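Local atomic coordinates of 8-demethyl-8-aminoriboflavin-5'-phosphate synthase (Streptomyces davawensis, PDB entry 5MLD), a protein that replaces the C-8 methyl group of riboflavin-5'-phosphate with an amino group from glutamate, a step in the biosynthesis of the antibiotic roseoflavin. Residues A[2-11]-A[79-90]; A[123-131]-A[192-203]. All coordinates share one frame; numbering follows the deposited sequence.

Contact 1: A[2-11]-A[79-90]; sequences ALKALILNTT and IREADILVIATP. With 8DP (8-demethyl-8-aminoriboflavin-5'-phosphate), chain I.
Strands 4-9 and 84-90 pair in parallel inside the central sheet, from Ala5 beside Ile84 to Asn9 beside Ala88. Their axes approach to 4.7 Å, with 17° between their directions. Alternating backbone bonds carry the pairing; the straightest, Leu6 N to Ile84 O, spans 2.8 Å with 173° at the hydrogen. Before the strands join, Asp83 fastens the entry: its OD2 takes the Lys4 N-H at 2.8 Å through the anti lone pair, the one pointing away from OD1. A water donates both to that oxygen and to Ala2 O, while CD2 of Leu3 packs against the carboxylate carbon.

The two sheet faces pack differently. On one, Leu6 CB meets Ala82 CB at 3.6 Å. With CG anti to the backbone N (chi1 178°), Leu6 carries CD2 to Ile79 CG1 at 3.8 Å, joining strand 4-9 to the end of helix 72-81. Leu8 CD1 touches the CD1 atoms of both Leu85 and Ile87. On the other face CG1 of Ile7 runs alongside CB of Val86, and helix 20-34 covers Val86 and Ala88 through Tyr32 and Ile25.

At the strand's C-terminal end, Asn9 OD1 accepts Thr11 N at 2.9 Å, closing an Asx turn. Thr11 OG1 donates to phosphate oxygen O3 of the bound aminoflavin at 2.6 Å, and Pro90 CG lies 3.5 Å from the same oxygen. Parallel strands whose C-terminal ends open into a flavin phosphate site are the hallmark of the flavodoxin-like fold.

Contact 2: A[123-131]-A[192-203]; sequences YNKVAGLLM and MVANTSHLARML
Helix 183-205 lies against strand 125-132 in a helix-on-sheet layer of the flavodoxin-like fold, running antiparallel to it: the segment axes differ by 171° and come within 7.9 Å. On the strand-facing side, packing centres on Val126, whose two methyls divide the helix between them. CG1, anti to the backbone N (chi1 173°), rests on the Thr196 turn, 3.9 Å from Thr196 CB; CG2 reaches the next turns, 3.7 Å from both Leu199 CG and Leu203 CD1. Gly128 presents only its backbone, with CA 4.2 Å from Thr196 CG2.

The packing continues to both ends. At one, Leu130 CD2 meets Met192 CE at 3.7 Å, the two chains roughly perpendicular. At the other, Asn124 offers mainly its backbone O to Leu203 CB (3.6 Å), while its amide turns to Tyr208 and Gln119. The helix's far side is looser: Ala194, His198 and Arg201 are partly exposed and do not touch the strand. His198 NE2 is hydrogen-bonded to Thr206 O of a second subunit, and Arg201 forms a salt bridge with Glu35 of its own chain.

Thr196 OG1, also bonded to Tyr32 OH, donates to Met192 O at 2.8 Å, approaching from the face of that carbonyl plane opposite Thr196 N.

Overall arrangement
Contact 1 and contact 2 have centres 10 Å apart and share the central sheet, where strands 84-92 and 125-132 are neighbours. A probable hydrogen bond from Thr89 N to Leu130 O (2.8 Å) joins the strands, and Lys125 NZ reaches back to Arg80 O at 2.6 Å. Leu3 CD1 also packs on Arg201 CG at 3.5 Å, so helix 183-205 touches segment 2-11 near the chain's N terminus. Their relation to the flavin differs: contact 1 includes Thr11 and Pro90 of the pocket, whereas Leu130 of contact 2 has its side chain about 10 Å from a bound ligand and about 5 Å from that of FMN-binding Thr21.

Contact 1: A[2-11]-A[79-90]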
loop_
_atom_site.group_PDB
_atom_site.type_symbol
_atom_site.label_atom_id
_atom_site.label_comp_id
_atom_site.label_asym_id
_atom_site.label_seq_id
_atom_site.Cartn_x
_atom_site.Cartn_y
_atom_site.Cartn_z
ATOM N N ALA A 2 -35.183 -10.226 8.288
ATOM C CA ALA A 2 -34.543 -9.841 7.039
ATOM C C ALA A 2 -33.057 -9.601 7.255
ATOM O O ALA A 2 -32.605 -9.384 8.383
ATOM C CB ALA A 2 -35.202 -8.595 6.460
ATOM N N LEU A 3 -32.302 -9.647 6.165
ATOM C CA LEU A 3 -30.895 -9.292 6.214
ATOM C C LEU A 3 -30.731 -7.802 6.493
ATOM O O LEU A 3 -31.598 -6.987 6.160
ATOM C CB LEU A 3 -30.219 -9.647 4.892
ATOM C CG LEU A 3 -30.244 -11.132 4.534
ATOM C CD1 LEU A 3 -29.833 -11.273 3.094
ATOM C CD2 LEU A 3 -29.279 -11.860 5.422
ATOM N N LYS A 4 -29.603 -7.447 7.104
ATOM C CA LYS A 4 -29.334 -6.072 7.503
ATOM C C LYS A 4 -27.997 -5.630 6.944
ATOM O O LYS A 4 -27.016 -6.377 7.005
ATOM C CB LYS A 4 -29.303 -5.914 9.037
ATOM C CG LYS A 4 -30.572 -6.366 9.724
ATOM C CD LYS A 4 -30.364 -6.446 11.217
ATOM C CE LYS A 4 -31.431 -7.318 11.855
ATOM N NZ LYS A 4 -32.256 -6.570 12.845
ATOM N N ALA A 5 -27.958 -4.397 6.438
ATOM C CA ALA A 5 -26.725 -3.757 6.005
ATOM C C ALA A 5 -26.433 -2.588 6.934
ATOM O O ALA A 5 -27.297 -1.738 7.153
ATOM C CB ALA A 5 -26.838 -3.263 4.564
ATOM N N LEU A 6 -25.220 -2.548 7.474
ATOM C CA LEU A 6 -24.788 -1.477 8.355
ATOM C C LEU A 6 -23.742 -0.666 7.604
ATOM O O LEU A 6 -22.719 -1.213 7.191
ATOM C CB LEU A 6 -24.220 -2.031 9.655
ATOM C CG LEU A 6 -23.697 -0.960 10.616
ATOM C CD1 LEU A 6 -24.831 0.001 11.049
ATOM C CD2 LEU A 6 -23.019 -1.613 11.792
ATOM N N ILE A 7 -24.007 0.623 7.405
ATOM C CA ILE A 7 -23.108 1.507 6.662
ATOM C C ILE A 7 -22.506 2.479 7.656
ATOM O O ILE A 7 -23.241 3.217 8.313
ATOM C CB ILE A 7 -23.841 2.258 5.543
ATOM C CG1 ILE A 7 -24.603 1.252 4.652
ATOM C CG2 ILE A 7 -22.831 3.092 4.740
ATOM C CD1 ILE A 7 -25.540 1.882 3.614
ATOM N N LEU A 8 -21.179 2.478 7.778
ATOM C CA LEU A 8 -20.493 3.333 8.750
ATOM C C LEU A 8 -19.851 4.488 7.992
ATOM O O LEU A 8 -18.867 4.294 7.276
ATOM C CB LEU A 8 -19.436 2.558 9.541
ATOM C CG LEU A 8 -19.959 1.332 10.291
ATOM C CD1 LEU A 8 -18.811 0.660 11.053
ATOM C CD2 LEU A 8 -21.091 1.728 11.229
ATOM N N ASN A 9 -20.425 5.686 8.126
ATOM C CA ASN A 9 -19.784 6.880 7.591
ATOM C C ASN A 9 -18.677 7.280 8.557
ATOM O O ASN A 9 -18.951 7.685 9.693
ATOM C CB ASN A 9 -20.791 8.016 7.419
ATOM C CG ASN A 9 -20.178 9.203 6.736
ATOM O OD1 ASN A 9 -18.959 9.353 6.742
ATOM N ND2 ASN A 9 -21.007 10.047 6.135
ATOM N N THR A 10 -17.424 7.186 8.106
ATOM C CA THR A 10 -16.296 7.446 8.997
ATOM C C THR A 10 -15.690 8.834 8.782
ATOM O O THR A 10 -14.515 9.050 9.109
ATOM C CB THR A 10 -15.246 6.339 8.845
ATOM O OG1 THR A 10 -14.831 6.248 7.485
ATOM C CG2 THR A 10 -15.874 4.972 9.219
ATOM N N THR A 11 -16.478 9.777 8.262
ATOM C CA THR A 11 -16.048 11.166 8.176
ATOM C C THR A 11 -15.653 11.706 9.550
ATOM O O THR A 11 -16.153 11.266 10.589
ATOM C CB THR A 11 -17.174 12.035 7.597
ATOM O OG1 THR A 11 -16.733 13.394 7.522
ATOM C CG2 THR A 11 -18.421 11.973 8.486
ATOM N N ILE A 79 -22.555 -4.215 14.679
ATOM C CA ILE A 79 -21.695 -4.883 13.710
ATOM C C ILE A 79 -21.887 -6.392 13.783
ATOM O O ILE A 79 -21.917 -7.081 12.758
ATOM C CB ILE A 79 -20.227 -4.491 13.947
ATOM C CG1 ILE A 79 -20.027 -2.994 13.703
ATOM C CG2 ILE A 79 -19.316 -5.318 13.074
ATOM C CD1 ILE A 79 -18.677 -2.484 14.186
ATOM N N ARG A 80 -22.021 -6.932 14.993
ATOM C CA ARG A 80 -22.263 -8.365 15.126
ATOM C C ARG A 80 -23.579 -8.771 14.478
ATOM O O ARG A 80 -23.696 -9.873 13.930
ATOM C CB ARG A 80 -22.277 -8.767 16.595
ATOM C CG ARG A 80 -20.928 -8.779 17.243
ATOM C CD ARG A 80 -21.116 -9.126 18.703
ATOM N NE ARG A 80 -19.966 -9.847 19.220
ATOM C CZ ARG A 80 -19.785 -11.152 19.051
ATOM N NH1 ARG A 80 -20.681 -11.871 18.383
ATOM N NH2 ARG A 80 -18.716 -11.736 19.551
ATOM N N GLU A 81 -24.583 -7.903 14.549
ATOM C CA GLU A 81 -25.894 -8.232 14.010
ATOM C C GLU A 81 -26.010 -8.012 12.507
ATOM O O GLU A 81 -26.907 -8.590 11.885
ATOM C CB GLU A 81 -26.978 -7.415 14.714
ATOM C CG GLU A 81 -27.086 -7.671 16.205
ATOM C CD GLU A 81 -28.052 -6.698 16.879
ATOM O OE1 GLU A 81 -28.994 -6.229 16.203
ATOM O OE2 GLU A 81 -27.876 -6.397 18.080
ATOM N N ALA A 82 -25.147 -7.197 11.909
ATOM C CA ALA A 82 -25.313 -6.843 10.508
ATOM C C ALA A 82 -24.771 -7.952 9.612
ATOM O O ALA A 82 -23.676 -8.475 9.840
ATOM C CB ALA A 82 -24.604 -5.527 10.203
ATOM N N ASP A 83 -25.543 -8.299 8.584
ATOM C CA ASP A 83 -25.097 -9.297 7.624
ATOM C C ASP A 83 -24.149 -8.696 6.601
ATOM O O ASP A 83 -23.264 -9.398 6.093
ATOM C CB ASP A 83 -26.317 -9.922 6.951
ATOM C CG ASP A 83 -27.328 -10.399 7.965
ATOM O OD1 ASP A 83 -27.067 -11.466 8.556
ATOM O OD2 ASP A 83 -28.350 -9.704 8.203
ATOM N N ILE A 84 -24.306 -7.406 6.309
ATOM C CA ILE A 84 -23.413 -6.682 5.413
ATOM C C ILE A 84 -22.836 -5.508 6.198
ATOM O O ILE A 84 -23.577 -4.792 6.881
ATOM C CB ILE A 84 -24.146 -6.184 4.155
ATOM C CG1 ILE A 84 -24.681 -7.355 3.316
ATOM C CG2 ILE A 84 -23.201 -5.360 3.308
ATOM C CD1 ILE A 84 -25.727 -6.945 2.331
ATOM N N LEU A 85 -21.515 -5.330 6.121
ATOM C CA LEU A 85 -20.834 -4.174 6.697
ATOM C C LEU A 85 -20.251 -3.361 5.548
ATOM O O LEU A 85 -19.426 -3.864 4.786
ATOM C CB LEU A 85 -19.728 -4.602 7.667
ATOM C CG LEU A 85 -18.954 -3.402 8.243
ATOM C CD1 LEU A 85 -19.867 -2.581 9.142
ATOM C CD2 LEU A 85 -17.724 -3.825 9.017
ATOM N N VAL A 86 -20.726 -2.139 5.377
ATOM C CA VAL A 86 -20.168 -1.236 4.382
ATOM C C VAL A 86 -19.420 -0.159 5.136
ATOM O O VAL A 86 -20.041 0.646 5.845
ATOM C CB VAL A 86 -21.246 -0.611 3.494
ATOM C CG1 VAL A 86 -20.591 0.367 2.512
ATOM C CG2 VAL A 86 -22.060 -1.703 2.781
ATOM N N ILE A 87 -18.101 -0.110 4.971
ATOM C CA ILE A 87 -17.338 1.034 5.464
ATOM C C ILE A 87 -17.417 2.125 4.404
ATOM O O ILE A 87 -17.093 1.895 3.235
ATOM C CB ILE A 87 -15.879 0.662 5.763
ATOM C CG1 ILE A 87 -15.773 -0.485 6.783
ATOM C CG2 ILE A 87 -15.116 1.918 6.220
ATOM C CD1 ILE A 87 -16.275 -0.147 8.157
ATOM N N ALA A 88 -17.866 3.304 4.799
ATOM C CA ALA A 88 -18.003 4.417 3.865
ATOM C C ALA A 88 -17.035 5.485 4.351
ATOM O O ALA A 88 -17.355 6.248 5.268
ATOM C CB ALA A 88 -19.437 4.927 3.795
ATOM N N THR A 89 -15.861 5.540 3.735
ATOM C CA THR A 89 -14.821 6.348 4.334
ATOM C C THR A 89 -14.316 7.412 3.370
ATOM O O THR A 89 -14.095 7.140 2.184
ATOM C CB THR A 89 -13.641 5.470 4.808
ATOM O OG1 THR A 89 -12.676 6.299 5.467
ATOM C CG2 THR A 89 -12.978 4.709 3.641
ATOM N N PRO A 90 -14.130 8.637 3.850
ATOM C CA PRO A 90 -13.249 9.561 3.137
ATOM C C PRO A 90 -11.840 8.992 3.144
ATOM O O PRO A 90 -11.500 8.114 3.945
ATOM C CB PRO A 90 -13.331 10.855 3.961
ATOM C CG PRO A 90 -14.415 10.660 4.953
ATOM C CD PRO A 90 -14.598 9.184 5.134
HETATM C C4 8DP I . -10.667 14.045 1.319
HETATM C C5 8DP I . -9.533 14.934 0.796
HETATM C C8 8DP I . -7.796 15.841 4.581
HETATM N N3 8DP I . -5.891 13.057 2.147
HETATM C C2 8DP I . -13.212 14.458 1.453
HETATM N N2 8DP I . -8.411 16.792 5.472
HETATM N N1 8DP I . -8.232 14.299 1.266
HETATM C C6 8DP I . -7.722 14.588 2.490
HETATM O O6 8DP I . -11.684 16.073 2.202
HETATM N N4 8DP I . -8.099 13.080 -0.740
HETATM C C12 8DP I . -6.525 13.976 2.922
HETATM C C13 8DP I . -7.601 13.386 0.484
HETATM C C14 8DP I . -6.429 12.761 0.932
HETATM C C15 8DP I . -5.821 11.828 0.081
HETATM C C16 8DP I . -7.493 12.196 -1.506
HETATM C C1 8DP I . -14.211 14.742 2.580
HETATM C C3 8DP I . -11.836 14.689 2.081
HETATM C C7 8DP I . -8.351 15.553 3.317
HETATM C C9 8DP I . -6.593 15.201 4.998
HETATM O O1 8DP I . -17.249 12.831 4.064
HETATM P P1 8DP I . -16.169 13.935 4.043
HETATM O O2 8DP I . -16.849 15.320 3.759
HETATM O O3 8DP I . -15.384 13.982 5.347
HETATM O O4 8DP I . -15.166 13.637 2.812
HETATM O O5 8DP I . -13.430 13.176 0.981
HETATM O O7 8DP I . -10.684 12.810 1.160
HETATM C C10 8DP I . -5.979 15.503 6.348
HETATM C C11 8DP I . -5.984 14.284 4.180
HETATM O O8 8DP I . -4.659 11.159 0.465
HETATM N N5 8DP I . -6.370 11.567 -1.112
HETATM O O9 8DP I . -8.002 11.849 -2.783
HETATM O O HOH W 1 -30.121 -9.896 9.986
#

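Contact 2: A[123-131]-A[192-203]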
loop_
_atom_site.group_PDB
_atom_site.type_symbol
_atom_site.label_atom_id
_atom_site.label_comp_id
_atom_site.label_asym_id
_atom_site.label_seq_id
_atom_site.Cartn_x
_atom_site.Cartn_y
_atom_site.Cartn_z
ATOM N N TYR A 123 -17.569 -14.381 10.939
ATOM C CA TYR A 123 -17.704 -15.305 9.819
ATOM C C TYR A 123 -19.106 -15.259 9.222
ATOM O O TYR A 123 -20.098 -15.009 9.916
ATOM C CB TYR A 123 -17.376 -16.734 10.269
ATOM C CG TYR A 123 -16.034 -17.206 9.735
ATOM C CD1 TYR A 123 -14.858 -16.599 10.148
ATOM C CD2 TYR A 123 -15.948 -18.252 8.831
ATOM C CE1 TYR A 123 -13.634 -17.011 9.669
ATOM C CE2 TYR A 123 -14.730 -18.677 8.347
ATOM C CZ TYR A 123 -13.578 -18.057 8.766
ATOM O OH TYR A 123 -12.353 -18.460 8.288
ATOM N N ASN A 124 -19.173 -15.508 7.911
ATOM C CA ASN A 124 -20.385 -15.557 7.096
ATOM C C ASN A 124 -21.010 -14.200 6.850
ATOM O O ASN A 124 -22.146 -14.129 6.348
ATOM C CB ASN A 124 -21.418 -16.512 7.693
ATOM C CG ASN A 124 -20.824 -17.862 7.901
ATOM O OD1 ASN A 124 -20.417 -18.497 6.937
ATOM N ND2 ASN A 124 -20.687 -18.279 9.154
ATOM N N LYS A 125 -20.304 -13.121 7.167
ATOM C CA LYS A 125 -20.778 -11.790 6.818
ATOM C C LYS A 125 -20.100 -11.314 5.534
ATOM O O LYS A 125 -19.164 -11.934 5.017
ATOM C CB LYS A 125 -20.538 -10.829 7.986
ATOM C CG LYS A 125 -21.301 -11.240 9.244
ATOM C CD LYS A 125 -20.920 -10.339 10.403
ATOM C CE LYS A 125 -21.655 -10.751 11.657
ATOM N NZ LYS A 125 -23.117 -10.664 11.485
ATOM N N VAL A 126 -20.609 -10.217 4.988
ATOM C CA VAL A 126 -20.157 -9.713 3.694
ATOM C C VAL A 126 -19.765 -8.255 3.868
ATOM O O VAL A 126 -20.437 -7.514 4.594
ATOM C CB VAL A 126 -21.253 -9.864 2.619
ATOM C CG1 VAL A 126 -20.846 -9.182 1.329
ATOM C CG2 VAL A 126 -21.553 -11.339 2.361
ATOM N N ALA A 127 -18.669 -7.853 3.227
ATOM C CA ALA A 127 -18.158 -6.492 3.312
ATOM C C ALA A 127 -18.220 -5.802 1.958
ATOM O O ALA A 127 -17.982 -6.416 0.913
ATOM C CB ALA A 127 -16.714 -6.465 3.831
ATOM N N GLY A 128 -18.548 -4.507 2.000
ATOM C CA GLY A 128 -18.411 -3.642 0.852
ATOM C C GLY A 128 -17.779 -2.340 1.297
ATOM O O GLY A 128 -17.565 -2.104 2.488
ATOM N N LEU A 129 -17.493 -1.489 0.325
ATOM C CA LEU A 129 -16.734 -0.288 0.618
ATOM C C LEU A 129 -17.267 0.852 -0.235
ATOM O O LEU A 129 -17.491 0.667 -1.434
ATOM C CB LEU A 129 -15.262 -0.551 0.332
ATOM C CG LEU A 129 -14.199 0.346 0.912
ATOM C CD1 LEU A 129 -14.302 0.364 2.437
ATOM C CD2 LEU A 129 -12.900 -0.255 0.479
ATOM N N LEU A 130 -17.496 2.009 0.388
ATOM C CA LEU A 130 -17.730 3.268 -0.313
ATOM C C LEU A 130 -16.617 4.236 0.070
ATOM O O LEU A 130 -16.310 4.383 1.257
ATOM C CB LEU A 130 -19.093 3.864 0.049
ATOM C CG LEU A 130 -20.328 3.013 -0.284
ATOM C CD1 LEU A 130 -21.556 3.661 0.285
ATOM C CD2 LEU A 130 -20.489 2.802 -1.810
ATOM N N MET A 131 -15.996 4.887 -0.919
ATOM C CA MET A 131 -14.875 5.775 -0.614
ATOM C C MET A 131 -15.011 7.086 -1.372
ATOM O O MET A 131 -15.521 7.126 -2.498
ATOM C CB MET A 131 -13.522 5.133 -0.955
ATOM C CG MET A 131 -13.128 3.963 -0.082
ATOM S SD MET A 131 -11.750 3.088 -0.823
ATOM C CE MET A 131 -12.490 2.329 -2.256
ATOM N N MET A 192 -21.752 -2.819 -6.508
ATOM C CA MET A 192 -21.442 -3.208 -5.143
ATOM C C MET A 192 -22.691 -3.655 -4.403
ATOM O O MET A 192 -22.667 -4.669 -3.700
ATOM C CB MET A 192 -20.769 -2.045 -4.418
ATOM C CG MET A 192 -20.267 -2.367 -3.037
ATOM S SD MET A 192 -21.518 -2.188 -1.752
ATOM C CE MET A 192 -22.149 -0.541 -2.049
ATOM N N VAL A 193 -23.790 -2.902 -4.537
ATOM C CA VAL A 193 -25.018 -3.267 -3.829
ATOM C C VAL A 193 -25.560 -4.599 -4.343
ATOM O O VAL A 193 -25.952 -5.476 -3.559
ATOM C CB VAL A 193 -26.061 -2.149 -3.969
ATOM C CG1 VAL A 193 -27.431 -2.624 -3.429
ATOM C CG2 VAL A 193 -25.579 -0.928 -3.214
ATOM N N ALA A 194 -25.603 -4.760 -5.663
ATOM C CA ALA A 194 -26.127 -6.003 -6.227
ATOM C C ALA A 194 -25.311 -7.204 -5.761
ATOM O O ALA A 194 -25.873 -8.241 -5.377
ATOM C CB ALA A 194 -26.147 -5.922 -7.753
ATOM N N ASN A 195 -23.985 -7.077 -5.761
ATOM C CA ASN A 195 -23.133 -8.230 -5.474
ATOM C C ASN A 195 -23.038 -8.522 -3.976
ATOM O O ASN A 195 -23.093 -9.691 -3.574
ATOM C CB ASN A 195 -21.729 -8.016 -6.061
ATOM C CG ASN A 195 -21.692 -8.090 -7.574
ATOM O OD1 ASN A 195 -22.645 -8.530 -8.219
ATOM N ND2 ASN A 195 -20.569 -7.682 -8.150
ATOM N N THR A 196 -22.903 -7.492 -3.119
ATOM C CA THR A 196 -22.924 -7.764 -1.679
ATOM C C THR A 196 -24.254 -8.359 -1.252
ATOM O O THR A 196 -24.296 -9.223 -0.371
ATOM C CB THR A 196 -22.651 -6.505 -0.855
ATOM O OG1 THR A 196 -23.595 -5.476 -1.203
ATOM C CG2 THR A 196 -21.246 -6.018 -1.127
ATOM N N SER A 197 -25.353 -7.884 -1.834
ATOM C CA SER A 197 -26.669 -8.416 -1.477
ATOM C C SER A 197 -26.789 -9.892 -1.843
ATOM O O SER A 197 -27.286 -10.700 -1.045
ATOM C CB SER A 197 -27.767 -7.609 -2.160
ATOM O OG SER A 197 -27.744 -6.262 -1.707
ATOM N N HIS A 198 -26.358 -10.254 -3.054
ATOM C CA HIS A 198 -26.412 -11.651 -3.475
ATOM C C HIS A 198 -25.575 -12.535 -2.558
ATOM O O HIS A 198 -26.038 -13.573 -2.069
ATOM C CB HIS A 198 -25.935 -11.795 -4.921
ATOM C CG HIS A 198 -25.927 -13.214 -5.394
ATOM N ND1 HIS A 198 -27.076 -13.869 -5.786
ATOM C CD2 HIS A 198 -24.922 -14.117 -5.497
ATOM C CE1 HIS A 198 -26.775 -15.108 -6.135
ATOM N NE2 HIS A 198 -25.477 -15.288 -5.961
ATOM N N LEU A 199 -24.329 -12.138 -2.308
ATOM C CA LEU A 199 -23.473 -12.984 -1.485
ATOM C C LEU A 199 -23.995 -13.093 -0.059
ATOM O O LEU A 199 -23.841 -14.144 0.581
ATOM C CB LEU A 199 -22.047 -12.442 -1.518
ATOM C CG LEU A 199 -20.951 -13.220 -0.794
ATOM C CD1 LEU A 199 -20.848 -14.636 -1.345
ATOM C CD2 LEU A 199 -19.621 -12.519 -0.963
ATOM N N ALA A 200 -24.633 -12.036 0.457
ATOM C CA ALA A 200 -25.196 -12.124 1.798
ATOM C C ALA A 200 -26.325 -13.149 1.842
ATOM O O ALA A 200 -26.400 -13.952 2.779
ATOM C CB ALA A 200 -25.706 -10.758 2.267
ATOM N N ARG A 201 -27.207 -13.133 0.837
ATOM C CA ARG A 201 -28.281 -14.125 0.787
ATOM C C ARG A 201 -27.710 -15.531 0.664
ATOM O O ARG A 201 -28.197 -16.465 1.311
ATOM C CB ARG A 201 -29.237 -13.833 -0.374
ATOM C CG ARG A 201 -30.121 -12.604 -0.170
ATOM C CD ARG A 201 -31.167 -12.450 -1.272
ATOM N NE ARG A 201 -30.571 -12.046 -2.543
ATOM C CZ ARG A 201 -30.532 -10.791 -2.991
ATOM N NH1 ARG A 201 -31.072 -9.808 -2.281
ATOM N NH2 ARG A 201 -29.968 -10.520 -4.160
ATOM N N MET A 202 -26.666 -15.696 -0.154
ATOM C CA MET A 202 -25.987 -16.986 -0.265
ATOM C C MET A 202 -25.478 -17.470 1.085
ATOM O O MET A 202 -25.728 -18.614 1.485
ATOM C CB MET A 202 -24.812 -16.890 -1.239
ATOM C CG MET A 202 -25.158 -16.700 -2.696
ATOM S SD MET A 202 -23.607 -16.502 -3.614
ATOM C CE MET A 202 -22.893 -18.139 -3.456
ATOM N N LEU A 203 -24.726 -16.622 1.795
ATOM C CA LEU A 203 -24.114 -17.067 3.040
ATOM C C LEU A 203 -25.139 -17.276 4.142
ATOM O O LEU A 203 -24.876 -18.038 5.079
ATOM C CB LEU A 203 -23.047 -16.060 3.478
ATOM C CG LEU A 203 -21.768 -16.091 2.649
ATOM C CD1 LEU A 203 -20.878 -14.923 3.044
ATOM C CD2 LEU A 203 -21.029 -17.405 2.858
#